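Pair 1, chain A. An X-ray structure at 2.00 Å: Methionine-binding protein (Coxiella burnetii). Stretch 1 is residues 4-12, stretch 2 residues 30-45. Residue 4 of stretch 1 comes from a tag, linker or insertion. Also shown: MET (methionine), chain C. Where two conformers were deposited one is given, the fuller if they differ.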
# COMPACT_ATOMS: atom_id res chain seq x y z
N MSE A 4 6.37 -26.86 -0.29
CA MSE A 4 6.52 -25.69 0.58
C MSE A 4 5.40 -24.66 0.38
O MSE A 4 4.50 -24.86 -0.42
CB MSE A 4 7.89 -25.03 0.39
CG MSE A 4 8.32 -24.81 -1.06
SE MSE A 4 10.10 -24.00 -1.20
CE MSE A 4 10.50 -24.45 -3.05
N VAL A 5 5.49 -23.57 1.14
CA VAL A 5 4.53 -22.48 1.09
C VAL A 5 4.92 -21.37 0.11
O VAL A 5 5.98 -20.75 0.24
CB VAL A 5 4.28 -21.86 2.48
CG1 VAL A 5 3.34 -20.67 2.36
CG2 VAL A 5 3.70 -22.90 3.43
N ARG A 6 4.05 -21.10 -0.85
CA ARG A 6 4.31 -20.06 -1.84
C ARG A 6 3.58 -18.78 -1.45
O ARG A 6 2.37 -18.79 -1.25
CB ARG A 6 3.89 -20.53 -3.23
CG ARG A 6 4.83 -21.59 -3.81
CD ARG A 6 4.18 -22.39 -4.93
NE ARG A 6 3.82 -21.57 -6.08
CZ ARG A 6 4.59 -21.37 -7.14
NH1 ARG A 6 5.80 -21.93 -7.20
NH2 ARG A 6 4.16 -20.61 -8.14
N VAL A 7 4.33 -17.69 -1.34
CA VAL A 7 3.77 -16.40 -0.93
C VAL A 7 4.03 -15.32 -1.98
O VAL A 7 5.17 -15.10 -2.38
CB VAL A 7 4.39 -15.93 0.40
CG1 VAL A 7 3.75 -14.63 0.85
CG2 VAL A 7 4.24 -17.01 1.47
N GLY A 8 2.97 -14.65 -2.41
CA GLY A 8 3.07 -13.61 -3.42
C GLY A 8 3.32 -12.24 -2.82
O GLY A 8 2.66 -11.84 -1.86
N THR A 9 4.28 -11.53 -3.39
CA THR A 9 4.57 -10.16 -2.96
C THR A 9 4.75 -9.28 -4.19
O THR A 9 4.86 -9.77 -5.32
CB THR A 9 5.86 -10.09 -2.12
OG1 THR A 9 6.97 -10.55 -2.91
CG2 THR A 9 5.74 -10.98 -0.88
N ILE A 10 4.78 -7.97 -3.97
CA ILE A 10 5.13 -7.03 -5.03
C ILE A 10 6.63 -6.80 -4.97
O ILE A 10 7.18 -6.53 -3.89
CB ILE A 10 4.39 -5.69 -4.85
CG1 ILE A 10 2.88 -5.89 -4.99
CG2 ILE A 10 4.90 -4.67 -5.88
CD1 ILE A 10 2.43 -6.25 -6.41
N ALA A 11 7.28 -6.93 -6.12
CA ALA A 11 8.72 -6.69 -6.21
C ALA A 11 9.05 -5.31 -5.66
O ALA A 11 8.34 -4.34 -5.93
CB ALA A 11 9.19 -6.82 -7.65
N GLY A 12 10.13 -5.23 -4.89
CA GLY A 12 10.54 -3.98 -4.27
C GLY A 12 10.83 -4.19 -2.79
O GLY A 12 11.16 -5.30 -2.37
N GLY A 30 11.00 -23.89 11.10
CA GLY A 30 11.25 -25.03 10.24
C GLY A 30 10.36 -25.04 9.01
O GLY A 30 10.07 -26.10 8.45
N LEU A 31 9.94 -23.85 8.57
CA LEU A 31 8.99 -23.73 7.46
C LEU A 31 9.67 -23.18 6.20
O LEU A 31 10.36 -22.17 6.26
CB LEU A 31 7.83 -22.82 7.87
CG LEU A 31 6.67 -22.61 6.89
CD1 LEU A 31 5.87 -23.89 6.73
CD2 LEU A 31 5.77 -21.47 7.36
N HIS A 32 9.45 -23.86 5.07
CA HIS A 32 10.01 -23.44 3.79
C HIS A 32 9.03 -22.54 3.06
O HIS A 32 7.90 -22.94 2.75
CB HIS A 32 10.31 -24.65 2.90
CG HIS A 32 11.44 -25.50 3.40
ND1 HIS A 32 12.76 -25.11 3.30
CD2 HIS A 32 11.44 -26.71 4.00
CE1 HIS A 32 13.53 -26.05 3.81
NE2 HIS A 32 12.76 -27.03 4.24
N VAL A 33 9.47 -21.32 2.79
CA VAL A 33 8.66 -20.32 2.11
C VAL A 33 9.31 -19.94 0.79
O VAL A 33 10.47 -19.55 0.75
CB VAL A 33 8.52 -19.06 2.95
CG1 VAL A 33 7.80 -17.97 2.16
CG2 VAL A 33 7.79 -19.37 4.26
N ASN A 34 8.56 -20.07 -0.30
CA ASN A 34 9.02 -19.65 -1.61
C ASN A 34 8.33 -18.34 -2.01
O ASN A 34 7.10 -18.29 -2.13
CB ASN A 34 8.74 -20.74 -2.64
CG ASN A 34 9.31 -20.41 -4.02
OD1 ASN A 34 10.12 -19.50 -4.17
ND2 ASN A 34 8.88 -21.16 -5.03
N ILE A 35 9.11 -17.28 -2.19
CA ILE A 35 8.55 -15.97 -2.51
C ILE A 35 8.31 -15.83 -4.02
O ILE A 35 9.23 -16.00 -4.82
CB ILE A 35 9.47 -14.83 -2.02
CG1 ILE A 35 9.64 -14.91 -0.50
CG2 ILE A 35 8.92 -13.47 -2.43
CD1 ILE A 35 10.74 -14.03 0.06
N ILE A 36 7.07 -15.54 -4.39
CA ILE A 36 6.71 -15.30 -5.79
C ILE A 36 6.40 -13.82 -5.99
O ILE A 36 5.44 -13.30 -5.41
CB ILE A 36 5.48 -16.14 -6.20
CG1 ILE A 36 5.69 -17.62 -5.82
CG2 ILE A 36 5.20 -15.99 -7.69
CD1 ILE A 36 6.94 -18.24 -6.44
N THR A 37 7.22 -13.12 -6.78
CA THR A 37 7.04 -11.67 -6.91
C THR A 37 6.15 -11.32 -8.09
O THR A 37 6.13 -12.03 -9.10
CB THR A 37 8.38 -10.92 -7.08
OG1 THR A 37 9.03 -11.38 -8.27
CG2 THR A 37 9.29 -11.15 -5.89
N PHE A 38 5.42 -10.22 -7.96
CA PHE A 38 4.55 -9.71 -9.00
C PHE A 38 4.85 -8.24 -9.22
O PHE A 38 5.58 -7.62 -8.43
CB PHE A 38 3.09 -9.92 -8.60
CG PHE A 38 2.71 -11.36 -8.46
CD1 PHE A 38 2.23 -12.07 -9.55
CD2 PHE A 38 2.85 -12.01 -7.25
CE1 PHE A 38 1.90 -13.41 -9.43
CE2 PHE A 38 2.53 -13.34 -7.12
CZ PHE A 38 2.05 -14.04 -8.21
N SER A 39 4.31 -7.66 -10.29
CA SER A 39 4.62 -6.28 -10.65
C SER A 39 3.37 -5.44 -10.91
O SER A 39 3.44 -4.40 -11.57
CB SER A 39 5.54 -6.24 -11.87
OG SER A 39 6.71 -6.99 -11.67
N ASP A 40 2.24 -5.91 -10.39
CA ASP A 40 1.00 -5.14 -10.46
C ASP A 40 0.12 -5.53 -9.28
O ASP A 40 -0.05 -6.72 -9.00
CB ASP A 40 0.28 -5.42 -11.78
CG ASP A 40 -0.85 -4.43 -12.05
OD1 ASP A 40 -1.63 -4.14 -11.12
OD2 ASP A 40 -0.94 -3.95 -13.20
N TYR A 41 -0.39 -4.53 -8.57
CA TYR A 41 -1.31 -4.75 -7.46
C TYR A 41 -2.45 -5.70 -7.84
O TYR A 41 -2.95 -6.45 -7.00
CB TYR A 41 -1.96 -3.43 -7.05
CG TYR A 41 -1.14 -2.48 -6.19
CD1 TYR A 41 0.03 -2.89 -5.56
CD2 TYR A 41 -1.57 -1.17 -5.99
CE1 TYR A 41 0.76 -2.00 -4.75
CE2 TYR A 41 -0.86 -0.29 -5.20
CZ TYR A 41 0.30 -0.70 -4.58
OH TYR A 41 0.98 0.21 -3.80
N ASN A 42 -2.88 -5.64 -9.09
CA ASN A 42 -4.09 -6.38 -9.50
C ASN A 42 -3.89 -7.87 -9.73
O ASN A 42 -4.84 -8.58 -10.08
CB ASN A 42 -4.77 -5.72 -10.71
CG ASN A 42 -3.98 -5.85 -12.01
OD1 ASN A 42 -3.06 -6.67 -12.13
ND2 ASN A 42 -4.34 -5.04 -13.01
N THR A 43 -2.67 -8.37 -9.51
CA THR A 43 -2.35 -9.76 -9.85
C THR A 43 -2.24 -10.79 -8.71
O THR A 43 -2.72 -11.90 -8.86
CB THR A 43 -1.11 -9.83 -10.78
OG1 THR A 43 -1.37 -9.06 -11.96
CG2 THR A 43 -0.83 -11.27 -11.21
N PRO A 44 -1.60 -10.43 -7.58
CA PRO A 44 -1.42 -11.45 -6.53
C PRO A 44 -2.72 -12.12 -6.02
O PRO A 44 -2.65 -13.28 -5.60
CB PRO A 44 -0.74 -10.68 -5.39
CG PRO A 44 0.05 -9.61 -6.12
CD PRO A 44 -0.86 -9.19 -7.26
N ASN A 45 -3.85 -11.43 -6.05
CA ASN A 45 -5.11 -12.06 -5.64
C ASN A 45 -5.61 -13.08 -6.67
O ASN A 45 -6.25 -14.07 -6.32
CB ASN A 45 -6.19 -11.02 -5.32
CG ASN A 45 -5.97 -10.33 -3.99
OD1 ASN A 45 -5.35 -10.88 -3.08
ND2 ASN A 45 -6.49 -9.10 -3.87
N MET C . 1.60 -1.53 0.24
CA MET C . 0.55 -0.66 -0.31
C MET C . 0.19 0.41 0.72
O MET C . 0.16 0.13 1.92
CB MET C . -0.69 -1.49 -0.66
CG MET C . -1.85 -0.72 -1.29
SD MET C . -3.26 -1.80 -1.67
CE MET C . -2.52 -2.82 -2.94
OXT MET C . -0.06 1.58 0.40
O HOH W 1 7.32 -23.82 -4.94

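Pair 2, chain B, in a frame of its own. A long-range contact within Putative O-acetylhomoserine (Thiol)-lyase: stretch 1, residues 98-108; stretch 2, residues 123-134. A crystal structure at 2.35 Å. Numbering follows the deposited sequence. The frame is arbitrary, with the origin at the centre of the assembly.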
# COMPACT_ATOMS: atom_id res chain seq x y z
N SER B 98 -20.99 20.26 25.32
CA SER B 98 -22.34 20.13 25.84
C SER B 98 -22.92 21.48 26.37
O SER B 98 -22.28 22.22 27.14
CB SER B 98 -22.37 19.06 26.93
OG SER B 98 -23.70 18.81 27.32
N GLY B 99 -24.14 21.78 25.95
CA GLY B 99 -24.83 23.00 26.35
C GLY B 99 -24.67 24.14 25.34
O GLY B 99 -25.33 25.17 25.45
N ASP B 100 -23.78 23.98 24.38
CA ASP B 100 -23.57 25.01 23.39
C ASP B 100 -24.41 24.71 22.14
O ASP B 100 -25.07 23.67 22.03
CB ASP B 100 -22.08 25.08 23.02
CG ASP B 100 -21.19 25.49 24.20
OD1 ASP B 100 -21.71 26.13 25.13
OD2 ASP B 100 -19.96 25.19 24.15
N ASN B 101 -24.38 25.63 21.19
CA ASN B 101 -25.08 25.43 19.95
C ASN B 101 -24.20 25.87 18.79
O ASN B 101 -23.21 26.60 18.98
CB ASN B 101 -26.43 26.16 19.95
CG ASN B 101 -26.30 27.66 19.96
OD1 ASN B 101 -26.07 28.27 18.92
ND2 ASN B 101 -26.63 28.26 21.08
N VAL B 102 -24.54 25.39 17.61
CA VAL B 102 -23.81 25.73 16.41
C VAL B 102 -24.82 26.08 15.36
O VAL B 102 -25.89 25.46 15.29
CB VAL B 102 -22.89 24.59 15.87
CG1 VAL B 102 -21.82 24.22 16.90
CG2 VAL B 102 -23.70 23.34 15.51
N ALA B 103 -24.46 27.04 14.52
CA ALA B 103 -25.32 27.48 13.42
C ALA B 103 -24.85 26.79 12.14
O ALA B 103 -23.64 26.81 11.83
CB ALA B 103 -25.24 28.99 13.25
N TYR B 104 -25.79 26.23 11.38
CA TYR B 104 -25.42 25.55 10.16
C TYR B 104 -26.34 25.84 8.98
O TYR B 104 -27.54 26.01 9.12
CB TYR B 104 -25.39 24.04 10.42
CG TYR B 104 -26.77 23.40 10.61
CD1 TYR B 104 -27.47 23.51 11.81
CD2 TYR B 104 -27.33 22.62 9.61
CE1 TYR B 104 -28.72 22.92 11.97
CE2 TYR B 104 -28.55 22.00 9.77
CZ TYR B 104 -29.24 22.17 10.95
OH TYR B 104 -30.45 21.56 11.09
N SER B 105 -25.75 25.87 7.81
CA SER B 105 -26.47 26.11 6.57
C SER B 105 -27.47 25.00 6.26
O SER B 105 -27.23 23.81 6.49
CB SER B 105 -25.46 26.25 5.40
OG SER B 105 -26.12 26.34 4.16
N ASN B 106 -28.61 25.41 5.71
CA ASN B 106 -29.68 24.50 5.35
C ASN B 106 -29.37 23.82 4.03
O ASN B 106 -30.12 22.97 3.56
CB ASN B 106 -31.02 25.24 5.26
CG ASN B 106 -31.06 26.28 4.13
OD1 ASN B 106 -30.03 26.78 3.65
ND2 ASN B 106 -32.25 26.63 3.75
N LYS B 107 -28.28 24.23 3.39
CA LYS B 107 -27.87 23.63 2.12
C LYS B 107 -26.44 23.03 2.20
O LYS B 107 -25.46 23.69 1.85
CB LYS B 107 -27.99 24.61 0.95
CG LYS B 107 -29.40 25.11 0.75
CD LYS B 107 -29.56 25.96 -0.49
CE LYS B 107 -30.97 26.47 -0.55
NZ LYS B 107 -31.24 27.18 -1.82
N ILE B 108 -26.38 21.80 2.73
CA ILE B 108 -25.14 21.08 2.89
C ILE B 108 -25.27 19.58 2.62
O ILE B 108 -26.37 19.07 2.37
CB ILE B 108 -24.55 21.23 4.29
CG1 ILE B 108 -25.52 20.65 5.33
CG2 ILE B 108 -24.22 22.68 4.55
CD1 ILE B 108 -25.03 20.75 6.77
N PHE B 123 -24.41 14.43 22.30
CA PHE B 123 -23.34 15.00 23.08
C PHE B 123 -23.74 16.36 23.70
O PHE B 123 -22.88 17.12 24.16
CB PHE B 123 -22.04 15.14 22.27
CG PHE B 123 -21.65 13.89 21.51
CD1 PHE B 123 -21.72 12.64 22.10
CD2 PHE B 123 -21.02 13.99 20.28
CE1 PHE B 123 -21.32 11.50 21.41
CE2 PHE B 123 -20.61 12.85 19.58
CZ PHE B 123 -20.75 11.60 20.14
N GLY B 124 -25.04 16.64 23.71
CA GLY B 124 -25.57 17.86 24.27
C GLY B 124 -25.24 19.10 23.49
O GLY B 124 -25.13 20.20 24.05
N ILE B 125 -25.07 18.94 22.17
CA ILE B 125 -24.74 20.04 21.28
C ILE B 125 -25.94 20.31 20.38
O ILE B 125 -26.32 19.48 19.55
CB ILE B 125 -23.47 19.78 20.48
CG1 ILE B 125 -22.28 19.65 21.45
CG2 ILE B 125 -23.21 20.91 19.51
CD1 ILE B 125 -20.96 19.26 20.81
N GLU B 126 -26.52 21.49 20.57
CA GLU B 126 -27.68 21.92 19.83
C GLU B 126 -27.32 22.46 18.46
O GLU B 126 -26.32 23.16 18.31
CB GLU B 126 -28.40 23.03 20.63
CG GLU B 126 -29.65 23.61 19.97
CD GLU B 126 -30.30 24.76 20.75
OE1 GLU B 126 -29.92 24.99 21.92
OE2 GLU B 126 -31.21 25.44 20.17
N ALA B 127 -28.17 22.17 17.48
CA ALA B 127 -27.95 22.64 16.12
C ALA B 127 -29.07 23.60 15.71
O ALA B 127 -30.25 23.33 15.97
CB ALA B 127 -27.89 21.48 15.15
N ARG B 128 -28.69 24.71 15.09
CA ARG B 128 -29.63 25.74 14.63
C ARG B 128 -29.40 26.07 13.16
O ARG B 128 -28.44 26.72 12.81
CB ARG B 128 -29.50 27.03 15.46
CG ARG B 128 -29.79 26.82 16.94
CD ARG B 128 -29.61 28.11 17.72
NE ARG B 128 -29.81 27.90 19.16
CZ ARG B 128 -29.65 28.84 20.08
NH1 ARG B 128 -29.28 30.07 19.73
NH2 ARG B 128 -29.85 28.56 21.35
N GLU B 129 -30.34 25.62 12.34
CA GLU B 129 -30.35 25.83 10.92
C GLU B 129 -30.52 27.30 10.50
O GLU B 129 -31.11 28.10 11.24
CB GLU B 129 -31.55 25.09 10.34
CG GLU B 129 -31.67 25.08 8.82
CD GLU B 129 -33.00 24.50 8.34
OE1 GLU B 129 -33.15 24.08 7.16
OE2 GLU B 129 -33.92 24.47 9.17
N PHE B 130 -29.95 27.67 9.35
CA PHE B 130 -30.11 29.04 8.86
C PHE B 130 -30.09 28.91 7.35
O PHE B 130 -29.58 27.91 6.81
CB PHE B 130 -29.07 30.07 9.37
CG PHE B 130 -27.69 29.91 8.78
CD1 PHE B 130 -26.76 29.10 9.38
CD2 PHE B 130 -27.33 30.64 7.65
CE1 PHE B 130 -25.49 29.00 8.84
CE2 PHE B 130 -26.06 30.56 7.12
CZ PHE B 130 -25.14 29.72 7.71
N ASP B 131 -30.65 29.91 6.68
CA ASP B 131 -30.73 29.93 5.24
C ASP B 131 -29.59 30.79 4.66
O ASP B 131 -29.53 32.00 4.92
CB ASP B 131 -32.11 30.50 4.85
CG ASP B 131 -32.36 30.51 3.33
OD1 ASP B 131 -31.54 30.02 2.51
OD2 ASP B 131 -33.44 31.03 2.97
N ILE B 132 -28.70 30.17 3.87
CA ILE B 132 -27.59 30.93 3.28
C ILE B 132 -28.10 32.00 2.32
O ILE B 132 -27.36 32.92 2.00
CB ILE B 132 -26.58 30.14 2.43
CG1 ILE B 132 -27.37 29.25 1.49
CG2 ILE B 132 -25.68 29.29 3.27
CD1 ILE B 132 -26.59 28.99 0.24
N ASP B 133 -29.30 31.82 1.80
CA ASP B 133 -29.89 32.79 0.86
C ASP B 133 -30.55 33.98 1.55
O ASP B 133 -30.91 34.93 0.90
CB ASP B 133 -30.89 32.10 -0.06
CG ASP B 133 -30.23 31.16 -1.05
OD1 ASP B 133 -29.10 31.44 -1.47
OD2 ASP B 133 -30.89 30.17 -1.48
N ASP B 134 -30.69 33.93 2.87
CA ASP B 134 -31.30 35.00 3.63
C ASP B 134 -30.56 35.09 4.99
O ASP B 134 -31.04 34.61 6.01
CB ASP B 134 -32.78 34.69 3.85
CG ASP B 134 -33.51 35.78 4.62
OD1 ASP B 134 -32.98 36.91 4.73
OD2 ASP B 134 -34.62 35.47 5.11
O HOH W 2 -27.13 26.31 23.39

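The sharpest difference lies at one superposed position, Phe38(A) in pair 1 and Phe130(B) in pair 2. The CA atoms fall 0.2 Å apart, yet the side-chain centres are 3.7 Å apart, because chi1 is m (-63°) in Phe38(A) and p (73°) in Phe130(B). In pair 1 the ring presents its edge to the facing strand: Phe38(A) CE2 lies 3.7 Å from Gly8(A) CA. An ideal CB on Gly8(A) would come within 3.0 Å of that CE2, a clash, so this ring position depends on the missing side chain. The matching residue in pair 2, Ala103(B), does carry a CB, and the Phe130(B) ring sits elsewhere, with CD1 4.2 Å from Ala103(B) CB and one face over Ser105(B) CA, 4.1 Å from the ring centroid and 21° off the normal.

These differences ride on nearly the same backbone. Fourteen central residues superpose with an RMSD of 0.4 Å, and both pairs are parallel strands, their directions 34° apart in pair 1 and 33° in pair 2. Each ladder has seven backbone hydrogen bonds. Across the centre, Val7(A) N donates to Asn34(A) O (2.9 Å) and Ile36(A) N to Val7(A) O (2.8 Å); the equivalents are Val102(B) N to Glu126(B) O (2.9 Å) and Arg128(B) N to Val102(B) O (2.9 Å). The last rung differs in quality: Ala11(A) N to Phe38(A) O is 2.9 Å at 172°, whereas Asn106(B) N to Phe130(B) O, also 2.9 Å, is weak at 130°.

Val7(A) and Val102(B) coincide best, with side-chain centres 0.4 Å apart. Two residues on, on the same sheet face, Thr9(A) matches Tyr104(B). The threonine reaches Ile35(A) with OG1 3.5 Å from CG2. The tyrosine instead extends across its neighbours: CE1 approaches Ala127(B) CB at 3.6 Å, and Glu129(B) CA lies over one ring face, 3.9 Å from the centroid. Alanine at the position of Ile35(A) thus accompanies a much larger partner.

On the other face, Ile10(A) matches Ser105(B). Ile10(A) CD1 packs against Pro44(A) CG (4.1 Å), while Ser105(B) OG instead accepts a hydrogen bond from Lys107(B) N (3.1 Å).

The arginines exchange strands. Arg6(A) NH1 and Asn34(A) ND2 both donate to water 1, the former weakly at 3.3 Å, the latter at 3.1 Å. In pair 2, Arg128(B) NE forms a salt bridge with Glu126(B) OE2 (3.0 Å) along its own strand, and one guanidinium face is covered by Asn101(B) ND2, 3.2 Å from Arg128(B) CZ.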